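PDB 1PIW: NADP-dependent alcohol dehydrogenase 6 from Saccharomyces cerevisiae, which reduces a broad range of aromatic and aliphatic aldehydes to alcohols with NADPH, acting as a zinc-dependent medium-chain dehydrogenase. Local coordinates for residues D17-K22 against A336-E341; G44-D49 against R346-L351; S155-P160 against I319-E324. One frame throughout, in Å; residues are numbered along the deposited sequence.

Contact 1 of 3, residues D17-K22 against A336-E341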
loop_
_atom_site.group_PDB
_atom_site.type_symbol
_atom_site.label_atom_id
_atom_site.label_comp_id
_atom_site.label_asym_id
_atom_site.label_seq_id
_atom_site.Cartn_x
_atom_site.Cartn_y
_atom_site.Cartn_z
ATOM N N ASP A 17 23.989 -5.050 30.102
ATOM C CA ASP A 17 23.509 -5.868 31.198
ATOM C C ASP A 17 21.980 -5.788 31.134
ATOM O O ASP A 17 21.302 -5.878 32.162
ATOM C CB ASP A 17 24.011 -5.265 32.504
ATOM C CG ASP A 17 23.987 -6.239 33.646
ATOM O OD1 ASP A 17 23.908 -5.783 34.814
ATOM O OD2 ASP A 17 24.065 -7.455 33.374
ATOM N N TRP A 18 21.438 -5.623 29.923
ATOM C CA TRP A 18 19.998 -5.471 29.750
ATOM C C TRP A 18 19.160 -6.589 30.322
ATOM O O TRP A 18 18.007 -6.369 30.691
ATOM C CB TRP A 18 19.626 -5.267 28.280
ATOM C CG TRP A 18 19.691 -6.498 27.421
ATOM C CD1 TRP A 18 20.781 -6.977 26.763
ATOM C CD2 TRP A 18 18.608 -7.390 27.103
ATOM N NE1 TRP A 18 20.448 -8.108 26.051
ATOM C CE2 TRP A 18 19.122 -8.382 26.244
ATOM C CE3 TRP A 18 17.258 -7.446 27.459
ATOM C CZ2 TRP A 18 18.339 -9.412 25.740
ATOM C CZ3 TRP A 18 16.479 -8.474 26.951
ATOM C CH2 TRP A 18 17.023 -9.441 26.103
ATOM N N LYS A 19 19.726 -7.788 30.405
ATOM C CA LYS A 19 18.974 -8.912 30.951
ATOM C C LYS A 19 18.928 -8.945 32.469
ATOM O O LYS A 19 18.377 -9.881 33.040
ATOM C CB LYS A 19 19.535 -10.240 30.464
ATOM C CG LYS A 19 19.365 -10.503 28.991
ATOM C CD LYS A 19 19.901 -11.881 28.683
ATOM C CE LYS A 19 19.982 -12.130 27.203
ATOM N NZ LYS A 19 20.591 -13.456 26.948
ATOM N N ASN A 20 19.498 -7.939 33.129
ATOM C CA ASN A 20 19.474 -7.915 34.587
ATOM C C ASN A 20 19.064 -6.582 35.178
ATOM O O ASN A 20 19.838 -5.941 35.896
ATOM C CB ASN A 20 20.825 -8.335 35.165
ATOM C CG ASN A 20 21.111 -9.802 34.960
ATOM O OD1 ASN A 20 21.925 -10.168 34.123
ATOM N ND2 ASN A 20 20.426 -10.653 35.714
ATOM N N PRO A 21 17.832 -6.145 34.886
ATOM C CA PRO A 21 17.305 -4.875 35.394
ATOM C C PRO A 21 17.344 -4.897 36.915
ATOM O O PRO A 21 17.169 -5.949 37.534
ATOM C CB PRO A 21 15.881 -4.857 34.855
ATOM C CG PRO A 21 16.001 -5.614 33.580
ATOM C CD PRO A 21 16.871 -6.778 33.969
ATOM N N LYS A 22 17.570 -3.737 37.515
ATOM C CA LYS A 22 17.646 -3.653 38.966
ATOM C C LYS A 22 16.566 -2.776 39.555
ATOM O O LYS A 22 16.213 -1.746 38.981
ATOM C CB LYS A 22 19.015 -3.119 39.385
ATOM C CG LYS A 22 20.185 -3.947 38.867
ATOM C CD LYS A 22 20.061 -5.385 39.328
ATOM C CE LYS A 22 21.268 -6.200 38.958
ATOM N NZ LYS A 22 21.175 -7.535 39.609
ATOM N N ALA A 336 11.827 -13.232 32.071
ATOM C CA ALA A 336 10.999 -12.741 30.996
ATOM C C ALA A 336 11.905 -12.330 29.844
ATOM O O ALA A 336 11.729 -12.796 28.726
ATOM C CB ALA A 336 10.181 -11.566 31.474
ATOM N N PHE A 337 12.886 -11.474 30.120
ATOM C CA PHE A 337 13.797 -11.016 29.079
ATOM C C PHE A 337 14.582 -12.151 28.469
ATOM O O PHE A 337 14.726 -12.222 27.245
ATOM C CB PHE A 337 14.784 -9.996 29.625
ATOM C CG PHE A 337 14.205 -8.631 29.828
ATOM C CD1 PHE A 337 15.002 -7.595 30.319
ATOM C CD2 PHE A 337 12.868 -8.373 29.547
ATOM C CE1 PHE A 337 14.478 -6.328 30.529
ATOM C CE2 PHE A 337 12.333 -7.107 29.754
ATOM C CZ PHE A 337 13.139 -6.082 30.246
ATOM N N GLU A 338 15.095 -13.034 29.322
ATOM C CA GLU A 338 15.888 -14.173 28.870
ATOM C C GLU A 338 15.125 -14.995 27.863
ATOM O O GLU A 338 15.586 -15.205 26.753
ATOM C CB GLU A 338 16.255 -15.076 30.044
ATOM C CG GLU A 338 17.392 -16.052 29.757
ATOM C CD GLU A 338 18.768 -15.418 29.968
ATOM O OE1 GLU A 338 19.151 -14.518 29.182
ATOM O OE2 GLU A 338 19.463 -15.818 30.935
ATOM N N ARG A 339 13.947 -15.455 28.270
ATOM C CA ARG A 339 13.095 -16.280 27.430
ATOM C C ARG A 339 12.604 -15.592 26.162
ATOM O O ARG A 339 12.503 -16.226 25.112
ATOM C CB ARG A 339 11.919 -16.786 28.250
ATOM C CG ARG A 339 12.348 -17.711 29.354
ATOM C CD ARG A 339 11.474 -18.941 29.369
ATOM N NE ARG A 339 10.400 -18.852 30.352
ATOM C CZ ARG A 339 9.164 -19.293 30.140
ATOM N NH1 ARG A 339 8.838 -19.850 28.982
ATOM N NH2 ARG A 339 8.256 -19.187 31.092
ATOM N N MET A 340 12.289 -14.304 26.245
ATOM C CA MET A 340 11.845 -13.588 25.062
ATOM C C MET A 340 12.942 -13.677 24.023
ATOM O O MET A 340 12.674 -13.859 22.849
ATOM C CB MET A 340 11.563 -12.130 25.388
ATOM C CG MET A 340 10.183 -11.875 25.952
ATOM S SD MET A 340 8.872 -11.988 24.719
ATOM C CE MET A 340 7.402 -11.961 25.860
ATOM N N GLU A 341 14.191 -13.553 24.460
ATOM C CA GLU A 341 15.305 -13.638 23.531
ATOM C C GLU A 341 15.326 -15.025 22.922
ATOM O O GLU A 341 15.507 -15.172 21.720
ATOM C CB GLU A 341 16.632 -13.373 24.238
ATOM C CG GLU A 341 17.823 -13.253 23.285
ATOM C CD GLU A 341 19.134 -12.955 24.003
ATOM O OE1 GLU A 341 19.514 -13.766 24.877
ATOM O OE2 GLU A 341 19.779 -11.921 23.691
#
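The indole of W18 and the phenyl ring of F337 lie obliquely together, planes 34° apart and the six-membered rings 5.5 Å between centroids. W18 CZ3 comes within 3.5 Å of F337 CB. One face of the indole carries the side chain of its own neighbour K19, whose CG sits over the ring centre; at the indole edge, in plane, E341 OE2 lies 3.5 Å from W18 CZ2, its carboxylate turned almost perpendicular to the ring. F337 is met at its own edge by W18 O, 3.3 Å from CD1, while P21 CG approaches CE1 at 3.5 Å. The loop portion D17-N20 is a type I turn, closed by N20 N to D17 O at 2.9 Å, and packs against helix 330-342 of the catalytic domain of this zinc-containing dehydrogenase. K19 O is also hydrogen-bonded to H334 of that helix. An alanine at W18 would probably open a gap beside F337 CB and leave K19 CG without the ring beneath it. Beyond CG the K19 chain runs extended, and NZ forms salt bridges with E338 OE1 and E341 OE1, one helical turn apart, although the modelled positions of both oxygens are uncertain. E338 OE1 is shared with K342. I50 and A53 of helix 47-53 pack against W18.

Contact 2 of 3, residues G44-D49 against R346-L351. With ZN (zinc ion), chain D; NAP (NADP nicotinamide-adenine-dinucleotide phosphate), chain E.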
loop_
_atom_site.group_PDB
_atom_site.type_symbol
_atom_site.label_atom_id
_atom_site.label_comp_id
_atom_site.label_asym_id
_atom_site.label_seq_id
_atom_site.Cartn_x
_atom_site.Cartn_y
_atom_site.Cartn_z
ATOM N N GLY A 44 2.274 -6.169 30.510
ATOM C CA GLY A 44 2.682 -7.123 29.504
ATOM C C GLY A 44 4.076 -6.897 28.957
ATOM O O GLY A 44 4.486 -5.761 28.670
ATOM N N VAL A 45 4.811 -7.998 28.827
ATOM C CA VAL A 45 6.158 -7.970 28.276
ATOM C C VAL A 45 6.002 -7.979 26.752
ATOM O O VAL A 45 5.578 -8.963 26.162
ATOM C CB VAL A 45 6.977 -9.198 28.725
ATOM C CG1 VAL A 45 8.391 -9.108 28.182
ATOM C CG2 VAL A 45 7.006 -9.273 30.237
ATOM N N CYS A 46 6.337 -6.859 26.133
ATOM C CA CYS A 46 6.233 -6.688 24.699
ATOM C C CYS A 46 7.601 -6.756 24.019
ATOM O O CYS A 46 8.603 -6.345 24.598
ATOM C CB CYS A 46 5.577 -5.328 24.420
ATOM S SG CYS A 46 5.670 -4.741 22.712
ATOM N N GLY A 47 7.634 -7.274 22.793
ATOM C CA GLY A 47 8.876 -7.351 22.039
ATOM C C GLY A 47 9.633 -6.030 22.066
ATOM O O GLY A 47 10.861 -6.016 22.147
ATOM N N SER A 48 8.900 -4.920 21.998
ATOM C CA SER A 48 9.500 -3.590 22.054
ATOM C C SER A 48 10.291 -3.427 23.354
ATOM O O SER A 48 11.340 -2.781 23.383
ATOM C CB SER A 48 8.417 -2.514 21.998
ATOM O OG SER A 48 7.735 -2.511 20.756
ATOM N N ASP A 49 9.766 -3.999 24.434
ATOM C CA ASP A 49 10.441 -3.919 25.717
ATOM C C ASP A 49 11.854 -4.418 25.532
ATOM O O ASP A 49 12.789 -3.823 26.059
ATOM C CB ASP A 49 9.748 -4.784 26.779
ATOM C CG ASP A 49 8.437 -4.195 27.252
ATOM O OD1 ASP A 49 8.105 -3.072 26.828
ATOM O OD2 ASP A 49 7.737 -4.847 28.052
ATOM N N ARG A 346 5.119 -18.976 25.295
ATOM C CA ARG A 346 3.905 -19.551 24.744
ATOM C C ARG A 346 3.027 -18.348 24.421
ATOM O O ARG A 346 1.853 -18.263 24.799
ATOM C CB ARG A 346 3.229 -20.449 25.757
ATOM C CG ARG A 346 2.449 -21.564 25.110
ATOM C CD ARG A 346 3.325 -22.501 24.246
ATOM N NE ARG A 346 2.576 -23.712 23.900
ATOM C CZ ARG A 346 2.993 -24.662 23.073
ATOM N NH1 ARG A 346 4.176 -24.572 22.472
ATOM N NH2 ARG A 346 2.209 -25.708 22.843
ATOM N N TYR A 347 3.699 -17.403 23.762
ATOM C CA TYR A 347 3.193 -16.139 23.243
ATOM C C TYR A 347 3.229 -14.868 24.077
ATOM O O TYR A 347 3.827 -13.891 23.629
ATOM C CB TYR A 347 1.851 -16.420 22.590
ATOM C CG TYR A 347 2.097 -17.553 21.624
ATOM C CD1 TYR A 347 1.511 -18.796 21.808
ATOM C CD2 TYR A 347 3.071 -17.431 20.631
ATOM C CE1 TYR A 347 1.897 -19.890 21.044
ATOM C CE2 TYR A 347 3.463 -18.514 19.865
ATOM C CZ TYR A 347 2.874 -19.741 20.076
ATOM O OH TYR A 347 3.245 -20.825 19.314
ATOM N N ARG A 348 2.651 -14.839 25.271
ATOM C CA ARG A 348 2.737 -13.601 26.040
ATOM C C ARG A 348 3.062 -13.738 27.500
ATOM O O ARG A 348 2.514 -14.584 28.204
ATOM C CB ARG A 348 1.454 -12.778 25.936
ATOM C CG ARG A 348 1.480 -11.699 24.882
ATOM C CD ARG A 348 2.393 -10.537 25.214
ATOM N NE ARG A 348 2.968 -10.017 23.972
ATOM C CZ ARG A 348 3.257 -8.744 23.729
ATOM N NH1 ARG A 348 3.028 -7.821 24.643
ATOM N NH2 ARG A 348 3.772 -8.398 22.560
ATOM N N PHE A 349 3.960 -12.872 27.950
ATOM C CA PHE A 349 4.357 -12.819 29.345
ATOM C C PHE A 349 3.608 -11.629 29.956
ATOM O O PHE A 349 3.462 -10.588 29.314
ATOM C CB PHE A 349 5.863 -12.551 29.468
ATOM C CG PHE A 349 6.719 -13.770 29.375
ATOM C CD1 PHE A 349 7.987 -13.693 28.801
ATOM C CD2 PHE A 349 6.273 -14.997 29.855
ATOM C CE1 PHE A 349 8.803 -14.836 28.700
ATOM C CE2 PHE A 349 7.085 -16.142 29.757
ATOM C CZ PHE A 349 8.349 -16.059 29.177
ATOM N N THR A 350 3.105 -11.786 31.173
ATOM C CA THR A 350 2.471 -10.673 31.853
ATOM C C THR A 350 2.989 -10.660 33.273
ATOM O O THR A 350 2.697 -11.557 34.051
ATOM C CB THR A 350 0.948 -10.766 31.906
ATOM O OG1 THR A 350 0.405 -10.724 30.580
ATOM C CG2 THR A 350 0.407 -9.587 32.694
ATOM N N LEU A 351 3.785 -9.649 33.593
ATOM C CA LEU A 351 4.333 -9.506 34.932
ATOM C C LEU A 351 3.163 -9.234 35.860
ATOM O O LEU A 351 2.305 -8.402 35.562
ATOM C CB LEU A 351 5.328 -8.345 34.968
ATOM C CG LEU A 351 6.468 -8.469 33.951
ATOM C CD1 LEU A 351 7.316 -7.219 33.933
ATOM C CD2 LEU A 351 7.301 -9.682 34.289
HETATM ZN ZN ZN D . 4.543 -2.692 22.066
HETATM P PA NAP E . 7.588 -11.611 19.932
HETATM O O1A NAP E . 8.779 -10.847 20.045
HETATM O O2A NAP E . 6.908 -12.411 21.045
HETATM O O5B NAP E . 7.773 -12.620 18.707
HETATM C C5B NAP E . 8.144 -12.084 17.408
HETATM C C4B NAP E . 7.786 -13.267 16.491
HETATM O O4B NAP E . 8.092 -12.871 15.075
HETATM C C3B NAP E . 8.620 -14.565 16.676
HETATM O O3B NAP E . 7.919 -15.416 17.597
HETATM C C2B NAP E . 8.725 -15.109 15.264
HETATM O O2B NAP E . 7.586 -15.842 14.830
HETATM C C1B NAP E . 8.908 -13.831 14.398
HETATM N N9A NAP E . 10.358 -13.521 14.248
HETATM C C8A NAP E . 11.369 -13.253 15.154
HETATM N N7A NAP E . 12.558 -13.032 14.604
HETATM C C5A NAP E . 12.315 -13.165 13.244
HETATM C C6A NAP E . 13.198 -13.046 12.145
HETATM N N6A NAP E . 14.510 -12.769 12.188
HETATM N N1A NAP E . 12.666 -13.234 10.864
HETATM C C2A NAP E . 11.307 -13.529 10.690
HETATM N N3A NAP E . 10.408 -13.655 11.750
HETATM C C4A NAP E . 10.958 -13.463 13.015
HETATM O O3 NAP E . 6.418 -10.730 19.365
HETATM P PN NAP E . 6.047 -9.216 19.470
HETATM O O1N NAP E . 6.275 -8.709 20.826
HETATM O O2N NAP E . 4.676 -9.139 18.950
HETATM O O5D NAP E . 7.079 -8.553 18.498
HETATM C C5D NAP E . 7.309 -7.150 18.654
HETATM C C4D NAP E . 7.560 -6.571 17.307
HETATM O O4D NAP E . 6.423 -5.730 16.994
HETATM C C3D NAP E . 8.802 -5.646 17.300
HETATM O O3D NAP E . 9.571 -5.771 16.089
HETATM C C2D NAP E . 8.202 -4.274 17.504
HETATM O O2D NAP E . 9.003 -3.241 16.989
HETATM C C1D NAP E . 6.893 -4.354 16.805
HETATM P P2B NAP E . 7.670 -17.167 13.932
HETATM O O1X NAP E . 7.795 -16.684 12.500
HETATM O O2X NAP E . 8.905 -17.803 14.451
HETATM O O3X NAP E . 6.381 -17.885 14.167
#
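G44 lies opposite T350, CA to CA 4.3 Å, in a non-hydrogen-bonded pair of the antiparallel strands 35-45 and 348-352 of the GroES-like catalytic domain, just before the first strand passes into helix 47-53 and the catalytic zinc. Next to it, V45 N donates to F349 O at 3.0 Å with a nearly straight N-H (168°), meeting the oxygen from above the carbonyl plane. The V45 and F349 side chains lie alongside each other, pointing the same way. V45 holds CG1 anti to the backbone N (chi1 -178°), which leaves CG2 to touch F349 CB at 3.6 Å and L351 CG at 3.8 Å, the V45 and L351 side chains crossing at about a right angle. From there the F349 ring heads away to R339 and M340 of helix 330-342.

R348 bends at chi2 and chi3, and V45 O stands over one face of its guanidinium, toward the rim, too poorly angled for a hydrogen bond. NH1 is salt-bridged to E69. R348 binds NADP: NH2 lies 3.1 Å from NADP O1N, and O2N sits in plane at the guanidinium edge. C46 turns SG anti to its backbone N (chi1 167°), and SG so placed binds the zinc at 2.4 Å, alongside H68 and C163. C46 and D49 form a capping box, with C46 N donating to D49 OD2 at 3.1 Å; separately, C46 SG, at the N-cap, accepts from S48 N. At G47, where a CB would run into NADP C5D, the backbone N donates to NADP O1N at 2.8 Å.

Contact 3 of 3, residues S155-P160 against I319-E324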
loop_
_atom_site.group_PDB
_atom_site.type_symbol
_atom_site.label_atom_id
_atom_site.label_comp_id
_atom_site.label_asym_id
_atom_site.label_seq_id
_atom_site.Cartn_x
_atom_site.Cartn_y
_atom_site.Cartn_z
ATOM N N SER A 155 -7.211 -9.388 34.392
ATOM C CA SER A 155 -6.101 -8.465 34.171
ATOM C C SER A 155 -4.922 -9.028 33.378
ATOM O O SER A 155 -4.418 -8.368 32.471
ATOM C CB SER A 155 -5.591 -7.925 35.498
ATOM O OG SER A 155 -6.512 -6.996 36.012
ATOM N N HIS A 156 -4.485 -10.238 33.706
ATOM C CA HIS A 156 -3.351 -10.828 33.005
ATOM C C HIS A 156 -3.649 -11.153 31.542
ATOM O O HIS A 156 -2.739 -11.458 30.763
ATOM C CB HIS A 156 -2.851 -12.078 33.745
ATOM C CG HIS A 156 -3.719 -13.288 33.574
ATOM N ND1 HIS A 156 -5.053 -13.308 33.917
ATOM C CD2 HIS A 156 -3.431 -14.528 33.111
ATOM C CE1 HIS A 156 -5.550 -14.506 33.667
ATOM N NE2 HIS A 156 -4.587 -15.266 33.177
ATOM N N LEU A 157 -4.923 -11.075 31.171
ATOM C CA LEU A 157 -5.348 -11.338 29.793
ATOM C C LEU A 157 -5.764 -10.047 29.091
ATOM O O LEU A 157 -5.954 -10.014 27.876
ATOM C CB LEU A 157 -6.519 -12.327 29.777
ATOM C CG LEU A 157 -6.190 -13.813 29.621
ATOM C CD1 LEU A 157 -4.974 -14.181 30.425
ATOM C CD2 LEU A 157 -7.377 -14.619 30.064
ATOM N N ALA A 158 -5.908 -8.982 29.868
ATOM C CA ALA A 158 -6.299 -7.699 29.316
ATOM C C ALA A 158 -5.057 -6.925 28.909
ATOM O O ALA A 158 -4.989 -6.362 27.817
ATOM C CB ALA A 158 -7.084 -6.911 30.348
ATOM N N ALA A 159 -4.071 -6.926 29.800
ATOM C CA ALA A 159 -2.825 -6.203 29.599
ATOM C C ALA A 159 -2.209 -6.249 28.206
ATOM O O ALA A 159 -2.069 -5.222 27.560
ATOM C CB ALA A 159 -1.818 -6.652 30.631
ATOM N N PRO A 160 -1.841 -7.435 27.717
ATOM C CA PRO A 160 -1.234 -7.539 26.388
ATOM C C PRO A 160 -1.989 -6.842 25.272
ATOM O O PRO A 160 -1.389 -6.335 24.329
ATOM C CB PRO A 160 -1.157 -9.039 26.169
ATOM C CG PRO A 160 -0.922 -9.549 27.558
ATOM C CD PRO A 160 -1.928 -8.758 28.355
ATOM N N ILE A 319 -12.613 -13.244 24.387
ATOM C CA ILE A 319 -11.328 -13.728 23.892
ATOM C C ILE A 319 -10.363 -14.033 25.027
ATOM O O ILE A 319 -10.218 -13.254 25.963
ATOM C CB ILE A 319 -10.653 -12.699 22.959
ATOM C CG1 ILE A 319 -11.673 -12.106 21.987
ATOM C CG2 ILE A 319 -9.540 -13.378 22.174
ATOM C CD1 ILE A 319 -12.253 -13.114 21.051
ATOM N N LYS A 320 -9.701 -15.176 24.928
ATOM C CA LYS A 320 -8.732 -15.601 25.926
ATOM C C LYS A 320 -7.393 -15.834 25.213
ATOM O O LYS A 320 -7.198 -16.859 24.556
ATOM C CB LYS A 320 -9.246 -16.878 26.620
ATOM C CG LYS A 320 -8.244 -17.637 27.508
ATOM C CD LYS A 320 -7.448 -18.695 26.701
ATOM C CE LYS A 320 -6.503 -19.554 27.571
ATOM N NZ LYS A 320 -5.656 -20.471 26.738
ATOM N N ILE A 321 -6.482 -14.869 25.322
ATOM C CA ILE A 321 -5.184 -14.995 24.665
ATOM C C ILE A 321 -4.238 -15.877 25.444
ATOM O O ILE A 321 -4.485 -16.211 26.600
ATOM C CB ILE A 321 -4.493 -13.644 24.465
ATOM C CG1 ILE A 321 -4.315 -12.956 25.812
ATOM C CG2 ILE A 321 -5.299 -12.786 23.519
ATOM C CD1 ILE A 321 -3.486 -11.693 25.745
ATOM N N TRP A 322 -3.138 -16.239 24.800
ATOM C CA TRP A 322 -2.149 -17.101 25.418
ATOM C C TRP A 322 -1.084 -16.317 26.188
ATOM O O TRP A 322 -0.179 -15.720 25.603
ATOM C CB TRP A 322 -1.505 -17.973 24.343
ATOM C CG TRP A 322 -2.454 -18.929 23.673
ATOM C CD1 TRP A 322 -3.766 -18.712 23.386
ATOM C CD2 TRP A 322 -2.126 -20.204 23.104
ATOM N NE1 TRP A 322 -4.277 -19.763 22.663
ATOM C CE2 TRP A 322 -3.293 -20.694 22.475
ATOM C CE3 TRP A 322 -0.958 -20.978 23.061
ATOM C CZ2 TRP A 322 -3.330 -21.926 21.805
ATOM C CZ3 TRP A 322 -0.989 -22.207 22.393
ATOM C CH2 TRP A 322 -2.171 -22.667 21.773
ATOM N N VAL A 323 -1.206 -16.343 27.512
ATOM C CA VAL A 323 -0.294 -15.648 28.414
ATOM C C VAL A 323 0.307 -16.558 29.491
ATOM O O VAL A 323 -0.320 -17.503 29.958
ATOM C CB VAL A 323 -1.025 -14.493 29.134
ATOM C CG1 VAL A 323 -0.141 -13.878 30.191
ATOM C CG2 VAL A 323 -1.427 -13.449 28.139
ATOM N N GLU A 324 1.545 -16.276 29.864
ATOM C CA GLU A 324 2.188 -17.015 30.930
ATOM C C GLU A 324 2.471 -15.917 31.938
ATOM O O GLU A 324 2.648 -14.765 31.551
ATOM C CB GLU A 324 3.486 -17.669 30.460
ATOM C CG GLU A 324 4.270 -18.344 31.583
ATOM C CD GLU A 324 5.379 -19.254 31.070
ATOM O OE1 GLU A 324 6.182 -19.722 31.905
ATOM O OE2 GLU A 324 5.447 -19.510 29.841
#
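I321 reaches P160 and the backbone of L157 by setting CG1 between its own N and carbonyl carbon (chi1 58°) and then extending to CD1 (chi2 173°). The methyl so placed is 3.6 Å from P160 CB and 3.7 Å from L157 O. V323 keeps CG1 anti to its backbone N (chi1 173°), which puts CG2 beside that N; both methyls face the carbonyl of H156, CG2 at 3.5 Å from H156 O, and CG2 also meets P160 CG at 4.0 Å. P160 is thus crossed obliquely by two branched side chains, from I321 and V323.

L157 splits its two methyls between neighbours: CD1 lies 4.2 Å from V323 CB, and CD2 lies 4.0 Å from K320 CG. The same CD1 stands over one face of the H156 ring, offset toward its rim, so leucine and imidazole of the short helix 155-158 pack on each other while both approach the incoming strand.

In the medium-chain dehydrogenase fold, the chain around 319-324 returns from the cofactor-binding Rossmann domain to the catalytic domain, where 323-327 pairs in parallel with 348-352. I321 still touches M194 and L197 of helix 190-202, and P160 also rests on M194. H156 O takes its hydrogen bond from T350 OG1. Between the two segments the meeting groups are methyls, methylenes and a proline ring, and the contact is van der Waals packing of carbon on carbon and on carbonyl oxygen, with little directional restraint.

How the contacts relate
Strand 348-352 ties the three contacts together. In contact 2 it lies beside strand 35-45, antiparallel, while its other neighbour, strand 323-327, belongs to contact 3; T350 N lies 3.0 Å from E324 O in a probable hydrogen bond, and the contact centres are about 10 Å apart. The centres of contacts 1 and 2 are about 12 Å apart, and the two meet by packing, with M340 CE 3.5 Å from F349 CD1. The centres of contacts 1 and 3 are about 21 Å apart, yet R339 and E324 link them by a salt bridge. Contact 2 alone touches the zinc and NADP; the E341 side chain is about 9 Å from NADP, and that of P160 about 9 Å from the zinc.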